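Local structure of aromatic amino acid aminotransferase I (Candida albicans WO-1, 6HNU) at residues H14-E19 against L149-S154; K21-S26 against V322-V327; G189-K194 against A226-Q231. The protein probably transfers the amino group of aromatic L-amino acids to 2-oxoglutarate, using pyridoxal 5'-phosphate as its cofactor. All blocks are in the same frame, centred on the assembly; numbering follows the deposited sequence. Where two conformers were deposited one is given.

Interaction 1: residues H14-E19 against L149-S154; sequences HLLSNE and LRTFCS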
# COMPACT_ATOMS: atom_id res chain seq x y z
N HIS B 14 10.76 -17.66 16.77
CA HIS B 14 12.23 -17.44 16.77
C HIS B 14 12.74 -17.03 15.36
O HIS B 14 13.88 -16.54 15.23
CB HIS B 14 12.97 -18.68 17.33
CG HIS B 14 12.79 -19.91 16.50
ND1 HIS B 14 11.65 -20.69 16.57
CD2 HIS B 14 13.57 -20.49 15.58
CE1 HIS B 14 11.76 -21.71 15.74
NE2 HIS B 14 12.92 -21.60 15.11
N LEU B 15 11.94 -17.17 14.30
CA LEU B 15 12.42 -16.78 12.94
C LEU B 15 12.01 -15.34 12.62
O LEU B 15 12.50 -14.78 11.61
CB LEU B 15 11.89 -17.79 11.92
CG LEU B 15 12.46 -19.19 12.11
CD1 LEU B 15 11.94 -20.12 11.01
CD2 LEU B 15 13.99 -19.16 12.15
N LEU B 16 11.14 -14.73 13.45
CA LEU B 16 10.83 -13.28 13.31
C LEU B 16 12.11 -12.47 13.56
O LEU B 16 12.91 -12.87 14.42
CB LEU B 16 9.75 -12.87 14.30
CG LEU B 16 8.38 -13.49 14.09
CD1 LEU B 16 7.53 -13.28 15.33
CD2 LEU B 16 7.67 -12.91 12.85
N SER B 17 12.28 -11.37 12.84
CA SER B 17 13.27 -10.32 13.13
C SER B 17 12.97 -9.75 14.54
O SER B 17 11.76 -9.71 14.95
CB SER B 17 13.25 -9.26 12.08
OG SER B 17 12.21 -8.33 12.31
N ASN B 18 14.01 -9.33 15.25
CA ASN B 18 13.91 -8.58 16.53
C ASN B 18 12.93 -7.41 16.36
O ASN B 18 12.04 -7.25 17.22
CB ASN B 18 15.30 -8.15 17.00
CG ASN B 18 16.12 -9.32 17.51
OD1 ASN B 18 15.61 -10.43 17.66
ND2 ASN B 18 17.40 -9.09 17.78
N GLU B 19 12.99 -6.71 15.22
CA GLU B 19 12.20 -5.48 14.97
C GLU B 19 10.70 -5.85 14.87
O GLU B 19 9.85 -5.13 15.43
CB GLU B 19 12.75 -4.78 13.73
CG GLU B 19 14.22 -4.34 13.88
CD GLU B 19 15.31 -5.37 13.55
OE1 GLU B 19 14.98 -6.51 13.24
OE2 GLU B 19 16.49 -5.01 13.59
N LEU B 149 10.02 -9.36 4.02
CA LEU B 149 11.42 -9.00 4.36
C LEU B 149 11.40 -8.22 5.68
O LEU B 149 12.24 -8.48 6.55
CB LEU B 149 12.00 -8.16 3.23
CG LEU B 149 12.39 -8.92 1.96
CD1 LEU B 149 12.51 -7.94 0.82
CD2 LEU B 149 13.69 -9.66 2.18
N ARG B 150 10.39 -7.37 5.91
CA ARG B 150 10.39 -6.56 7.17
C ARG B 150 10.03 -7.39 8.40
O ARG B 150 10.38 -6.93 9.51
CB ARG B 150 9.50 -5.32 7.04
CG ARG B 150 9.96 -4.37 5.95
CD ARG B 150 8.93 -3.31 5.60
NE ARG B 150 9.01 -2.23 6.56
CZ ARG B 150 8.26 -1.12 6.54
NH1 ARG B 150 8.48 -0.19 7.43
NH2 ARG B 150 7.31 -0.94 5.63
N THR B 151 9.32 -8.50 8.23
CA THR B 151 8.82 -9.40 9.30
C THR B 151 9.92 -10.40 9.68
O THR B 151 10.07 -10.63 10.88
CB THR B 151 7.54 -10.07 8.83
OG1 THR B 151 6.62 -9.01 8.56
CG2 THR B 151 6.99 -11.08 9.81
N PHE B 152 10.69 -10.93 8.72
CA PHE B 152 11.61 -12.07 8.99
C PHE B 152 13.09 -11.69 8.89
O PHE B 152 13.91 -12.54 9.23
CB PHE B 152 11.29 -13.23 8.07
CG PHE B 152 9.91 -13.79 8.28
CD1 PHE B 152 9.56 -14.39 9.47
CD2 PHE B 152 8.94 -13.67 7.30
CE1 PHE B 152 8.30 -14.92 9.67
CE2 PHE B 152 7.67 -14.17 7.50
CZ PHE B 152 7.35 -14.79 8.68
N CYS B 153 13.43 -10.49 8.48
CA CYS B 153 14.84 -10.11 8.18
C CYS B 153 15.24 -8.79 8.84
O CYS B 153 14.48 -7.82 8.74
CB CYS B 153 15.03 -9.98 6.68
SG CYS B 153 14.69 -11.52 5.80
N SER B 154 16.44 -8.78 9.47
CA SER B 154 17.17 -7.57 9.91
C SER B 154 18.28 -7.35 8.88
O SER B 154 18.67 -8.34 8.17
CB SER B 154 17.72 -7.73 11.32
OG SER B 154 16.74 -8.28 12.25
O HOH W 1 12.77 -6.45 10.38
O HOH W 2 16.64 -10.12 14.02
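A buried loop-to-helix-end contact lays Leu-15 to Glu-19, the lead-in and first turn of helix 18-22, against Arg-150 to Ser-154 at the C-terminal end of helix 141-152. Ser-17 N donates a nearly straight bond to Thr-151 O (3.0 Å, 159° at the hydrogen). Beside it, Leu-16 CD2 rests 3.6 Å from Thr-151 CG2 and 3.8 Å from Phe-152 CE1; the same Thr-151 methyl sits over the centre of one face of the Phe-152 ring, while Leu-15 O lies at the ring's edge. Leu-15 O and Phe-152 O share Lys-208 NZ as a donor.

Helix 141-152 belongs to the large domain of the fold-type I aminotransferases, and Asn-141 and Thr-142 at its other end bind the cofactor. Ser-17 is the N-cap of helix 18-22: OG, placed between the backbone N and carbonyl carbon (chi1 82°), accepts from Ser-20 N and donates to a water that in turn bridges Arg-150 O and Cys-153 O. Ser-154 OG gives its proton to the syn lone pair of Glu-19 OE1 (2.7 Å), and receives one from a second water, which also accepts from Asn-18 N.

Interaction 2: residues K21-S26 against V322-V327; sequences KARQTS and VRLHEV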
# COMPACT_ATOMS: atom_id res chain seq x y z
N LYS B 21 9.21 -8.51 16.23
CA LYS B 21 8.75 -8.95 17.58
C LYS B 21 8.42 -7.74 18.46
O LYS B 21 7.46 -7.84 19.24
CB LYS B 21 9.84 -9.78 18.27
CG LYS B 21 9.91 -11.25 17.90
CD LYS B 21 11.33 -11.73 18.09
CE LYS B 21 11.43 -13.21 18.36
NZ LYS B 21 12.76 -13.71 17.94
N ALA B 22 9.19 -6.67 18.36
CA ALA B 22 9.04 -5.42 19.16
C ALA B 22 7.85 -4.54 18.73
O ALA B 22 7.52 -3.60 19.48
CB ALA B 22 10.33 -4.64 19.10
N ARG B 23 7.22 -4.79 17.57
CA ARG B 23 6.06 -3.97 17.09
C ARG B 23 4.91 -4.12 18.08
O ARG B 23 4.79 -5.22 18.66
CB ARG B 23 5.63 -4.37 15.68
CG ARG B 23 6.60 -3.88 14.60
CD ARG B 23 6.14 -4.17 13.18
NE ARG B 23 7.15 -3.69 12.27
CZ ARG B 23 7.29 -2.42 11.88
NH1 ARG B 23 6.43 -1.48 12.29
NH2 ARG B 23 8.32 -2.10 11.12
N GLN B 24 4.13 -3.05 18.32
CA GLN B 24 3.03 -3.05 19.34
C GLN B 24 1.72 -2.62 18.70
O GLN B 24 1.75 -2.02 17.62
CB GLN B 24 3.37 -2.12 20.49
CG GLN B 24 4.78 -2.32 21.04
CD GLN B 24 4.99 -1.55 22.32
OE1 GLN B 24 4.23 -1.67 23.27
NE2 GLN B 24 6.04 -0.75 22.35
N THR B 25 0.59 -2.94 19.34
CA THR B 25 -0.74 -2.37 19.00
C THR B 25 -0.79 -0.93 19.51
O THR B 25 0.05 -0.59 20.40
CB THR B 25 -1.90 -3.18 19.59
OG1 THR B 25 -1.62 -3.34 20.98
CG2 THR B 25 -2.09 -4.52 18.91
N SER B 26 -1.70 -0.13 18.96
CA SER B 26 -2.02 1.26 19.39
C SER B 26 -2.26 1.30 20.90
O SER B 26 -2.88 0.40 21.46
CB SER B 26 -3.22 1.77 18.62
OG SER B 26 -3.28 3.19 18.63
N VAL B 322 0.14 -8.10 10.30
CA VAL B 322 -0.98 -7.16 10.56
C VAL B 322 -0.45 -5.93 11.32
O VAL B 322 -0.71 -4.80 10.89
CB VAL B 322 -2.13 -7.86 11.30
CG1 VAL B 322 -3.19 -6.85 11.71
CG2 VAL B 322 -2.74 -8.98 10.45
N ARG B 323 0.39 -6.12 12.33
CA ARG B 323 1.02 -4.99 13.07
C ARG B 323 1.78 -4.10 12.08
O ARG B 323 1.65 -2.87 12.15
CB ARG B 323 1.97 -5.54 14.13
CG ARG B 323 1.25 -6.38 15.18
CD ARG B 323 0.32 -5.54 16.06
NE ARG B 323 -1.05 -5.35 15.58
CZ ARG B 323 -2.06 -6.22 15.69
NH1 ARG B 323 -1.90 -7.41 16.23
NH2 ARG B 323 -3.26 -5.87 15.24
N LEU B 324 2.55 -4.68 11.18
CA LEU B 324 3.30 -3.89 10.19
C LEU B 324 2.32 -3.18 9.25
O LEU B 324 2.48 -1.94 9.05
CB LEU B 324 4.25 -4.78 9.40
CG LEU B 324 4.97 -4.12 8.23
CD1 LEU B 324 5.78 -2.91 8.67
CD2 LEU B 324 5.89 -5.13 7.56
N HIS B 325 1.32 -3.90 8.74
CA HIS B 325 0.32 -3.30 7.82
C HIS B 325 -0.36 -2.07 8.45
O HIS B 325 -0.58 -1.11 7.72
CB HIS B 325 -0.70 -4.35 7.40
CG HIS B 325 -0.23 -5.25 6.32
ND1 HIS B 325 -0.98 -6.34 5.96
CD2 HIS B 325 0.82 -5.21 5.48
CE1 HIS B 325 -0.39 -6.94 4.94
NE2 HIS B 325 0.70 -6.30 4.63
N GLU B 326 -0.72 -2.12 9.75
CA GLU B 326 -1.34 -1.00 10.50
C GLU B 326 -0.58 0.31 10.31
O GLU B 326 -1.27 1.32 10.19
CB GLU B 326 -1.45 -1.32 11.99
CG GLU B 326 -2.66 -2.17 12.20
CD GLU B 326 -2.75 -2.89 13.53
OE1 GLU B 326 -1.77 -2.87 14.31
OE2 GLU B 326 -3.82 -3.50 13.76
N VAL B 327 0.74 0.29 10.27
CA VAL B 327 1.57 1.53 10.19
C VAL B 327 2.31 1.66 8.85
O VAL B 327 3.16 2.55 8.73
CB VAL B 327 2.54 1.58 11.37
CG1 VAL B 327 1.76 1.62 12.67
CG2 VAL B 327 3.53 0.42 11.36
O HOH W 3 4.03 -1.99 14.07
O HOH W 4 1.09 -1.39 14.71
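Methyl groups laid over guanidinium faces carry the packing between Arg-23 and Thr-25 on one side and Arg-323, Leu-324 and Val-327 on the other. Arg-23 reaches out with its chain extended from CG to NE, and Leu-324 CD1 sits 3.5 Å above the guanidinium plane, over its centre. Val-327 CG2 comes up obliquely to the same group, 3.6 Å from Arg-23 NH1. The Arg-323 guanidinium is covered in the same manner: Thr-25 CG2 stands over its centre, 3.6 Å from both Arg-323 NE and Arg-323 CZ, the two side chains running alongside each other. Nearer the backbones, Arg-23 CB and Arg-323 CB meet.

Helix 315-327 follows strand 309-314 of the central sheet in this fold-type I aminotransferase, and the residues beyond helix 18-22 run across it toward the second subunit. There Gln-24 N bonds Glu-171 and Val-327 O bonds Ser-172, both residues of the second subunit.

Charge pairing stays within the helix. The Arg-323 chain is bent at chi2 and chi3, and its guanidinium meets Glu-326 side-on, NE reaching OE1 (2.9 Å, 175°) and NH2 reaching OE2 (2.8 Å, 168°); both oxygens lie close to the guanidinium plane, but the nitrogens approach from out of the carboxylate plane. Arg-323 NH1 holds a second acid, Glu-319, so this one cation is shared by two carboxylates.

Two waters link the segments. One lies in the plane of the Arg-23 guanidinium, accepting from NH1, and makes a weak bond to Arg-323 O. Another lies 3.0 Å from both Gln-24 O and Arg-323 O.

Interaction 3: residues G189-K194 against A226-Q231; sequences GIIPEK and AERRKQ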
# COMPACT_ATOMS: atom_id res chain seq x y z
N GLY B 189 14.04 -25.69 -12.64
CA GLY B 189 14.09 -24.86 -11.42
C GLY B 189 15.17 -25.27 -10.45
O GLY B 189 16.14 -25.92 -10.83
N ILE B 190 14.97 -24.89 -9.19
CA ILE B 190 15.91 -25.18 -8.07
C ILE B 190 16.27 -26.68 -8.15
O ILE B 190 15.36 -27.52 -8.19
CB ILE B 190 15.25 -24.85 -6.73
CG1 ILE B 190 15.07 -23.35 -6.53
CG2 ILE B 190 15.97 -25.51 -5.57
CD1 ILE B 190 14.21 -23.01 -5.32
N ILE B 191 17.56 -26.97 -7.99
CA ILE B 191 18.06 -28.38 -7.91
C ILE B 191 18.15 -28.74 -6.43
O ILE B 191 19.02 -28.24 -5.72
CB ILE B 191 19.43 -28.52 -8.62
CG1 ILE B 191 19.37 -28.09 -10.09
CG2 ILE B 191 19.89 -29.97 -8.44
CD1 ILE B 191 20.73 -27.98 -10.77
N PRO B 192 17.25 -29.61 -5.90
CA PRO B 192 17.26 -29.88 -4.47
C PRO B 192 18.61 -30.35 -3.91
O PRO B 192 18.95 -29.89 -2.83
CB PRO B 192 16.16 -30.94 -4.34
CG PRO B 192 15.22 -30.57 -5.47
CD PRO B 192 16.20 -30.34 -6.61
N GLU B 193 19.34 -31.26 -4.60
CA GLU B 193 20.64 -31.77 -4.06
C GLU B 193 21.59 -30.59 -3.75
O GLU B 193 22.25 -30.62 -2.72
CB GLU B 193 21.33 -32.75 -5.01
CG GLU B 193 22.80 -32.96 -4.67
CD GLU B 193 23.58 -33.97 -5.49
OE1 GLU B 193 23.15 -34.25 -6.60
OE2 GLU B 193 24.63 -34.45 -5.01
N LYS B 194 21.71 -29.59 -4.60
CA LYS B 194 22.70 -28.50 -4.41
C LYS B 194 22.24 -27.56 -3.28
O LYS B 194 23.13 -27.09 -2.50
CB LYS B 194 22.87 -27.72 -5.70
CG LYS B 194 23.45 -28.52 -6.86
CD LYS B 194 23.59 -27.67 -8.08
CE LYS B 194 24.21 -28.37 -9.27
NZ LYS B 194 25.56 -28.86 -8.94
N ALA B 226 6.08 -31.70 -8.25
CA ALA B 226 5.62 -32.15 -6.92
C ALA B 226 6.79 -32.81 -6.19
O ALA B 226 6.95 -32.60 -4.97
CB ALA B 226 4.45 -33.09 -7.10
N GLU B 227 7.61 -33.56 -6.90
CA GLU B 227 8.75 -34.29 -6.29
C GLU B 227 9.79 -33.28 -5.79
O GLU B 227 10.30 -33.46 -4.69
CB GLU B 227 9.36 -35.24 -7.35
CG GLU B 227 8.45 -36.36 -7.83
CD GLU B 227 7.23 -36.00 -8.68
OE1 GLU B 227 7.27 -35.03 -9.42
OE2 GLU B 227 6.22 -36.73 -8.59
N ARG B 228 10.14 -32.27 -6.56
CA ARG B 228 11.16 -31.29 -6.09
C ARG B 228 10.60 -30.46 -4.93
O ARG B 228 11.34 -30.14 -4.00
CB ARG B 228 11.60 -30.42 -7.25
CG ARG B 228 12.52 -31.13 -8.22
CD ARG B 228 13.27 -30.09 -9.03
NE ARG B 228 14.05 -30.76 -10.04
CZ ARG B 228 14.90 -30.19 -10.88
NH1 ARG B 228 15.06 -28.87 -10.90
NH2 ARG B 228 15.49 -30.95 -11.78
N ARG B 229 9.29 -30.21 -4.91
CA ARG B 229 8.67 -29.41 -3.83
C ARG B 229 8.81 -30.20 -2.52
O ARG B 229 9.21 -29.61 -1.46
CB ARG B 229 7.24 -29.03 -4.21
CG ARG B 229 7.14 -28.05 -5.37
CD ARG B 229 5.68 -27.78 -5.74
NE ARG B 229 5.65 -26.95 -6.93
CZ ARG B 229 4.94 -25.82 -7.09
NH1 ARG B 229 3.97 -25.48 -6.26
NH2 ARG B 229 5.11 -25.12 -8.20
N LYS B 230 8.52 -31.50 -2.56
CA LYS B 230 8.64 -32.40 -1.39
C LYS B 230 10.07 -32.32 -0.88
O LYS B 230 10.27 -32.15 0.33
CB LYS B 230 8.22 -33.82 -1.76
CG LYS B 230 6.71 -33.99 -1.92
CD LYS B 230 6.30 -35.33 -2.55
CE LYS B 230 4.97 -35.24 -3.28
NZ LYS B 230 4.73 -36.41 -4.16
N GLN B 231 11.05 -32.42 -1.77
CA GLN B 231 12.46 -32.48 -1.31
C GLN B 231 12.87 -31.13 -0.71
O GLN B 231 13.60 -31.12 0.28
CB GLN B 231 13.36 -32.83 -2.49
CG GLN B 231 13.27 -34.30 -2.87
CD GLN B 231 14.10 -34.52 -4.11
OE1 GLN B 231 15.16 -35.12 -4.06
NE2 GLN B 231 13.66 -33.96 -5.23
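Arg-228 NH1 lies among the backbone oxygens of Gly-189 and Ile-190. It gives Ile-190 O a weak, strongly bent bond (3.0 Å, 124° at the hydrogen), Gly-189 O is 3.1 Å from NH1 at the edge of the guanidinium, and the stronger partner of the same nitrogen is Asp-186, with which it forms a salt bridge at the end of strand 179-186. The chain of Arg-228 is extended from CG to NE, which carries the charged group from helix 226-239 across to strand 189-190 and Asp-186. Gly-189, with phi at 109°, adopts a backbone conformation that side-chain-bearing residues seldom take.

Closer to the helix, the aliphatic part of Arg-228 crosses the ring of Pro-192 at about a right angle: Pro-192 CD lies 3.8 Å from Arg-228 CD, and Pro-192 CG 3.9 Å from Arg-228 CG. Gln-231, three residues on and facing the same way from the helix, comes obliquely to CG and CB of the same ring, its NE2 3.7 Å from Pro-192 CG and its CB near Pro-192 CB. Gln-231 NE2 also makes a weak bond back to Glu-227 O of its own helix.

Pro-192 opens helix 192-200, directly after the N-cap residue Ile-191, and it shares Ile-232 of helix 226-239 as an apolar neighbour with Ile-190. Strand 189-190 is an outermost strand of the mixed sheet, antiparallel to strand 179-186, whereas helix 226-239 connects the adjacent parallel strands 209-212 and 242-246 as a beta-alpha-beta crossover; the contact therefore ties a crossover helix to the sheet's border and the helix leaving it.

Interactions 1 and 2 are neighbours, their centres 13 Å apart, and both use helix 18-22: its start meets the end of helix 141-152 and the residues following it meet helix 315-327. Helices 141-152 and 315-327 also touch directly, Arg-150 CB lying 3.7 Å from Leu-324 CD2. Along the chain the segments of the two contacts alternate, so the N-terminal region is fastened to two helices far apart in sequence but adjacent in the large domain, and both contacts reach the second subunit. Interaction 3 stands apart, 26 Å from interaction 1 and 35 Å from interaction 2 between centres. It follows interaction 1 in sequence, falls between the two segments of interaction 2, and joins elements near the border of the central sheet within one subunit.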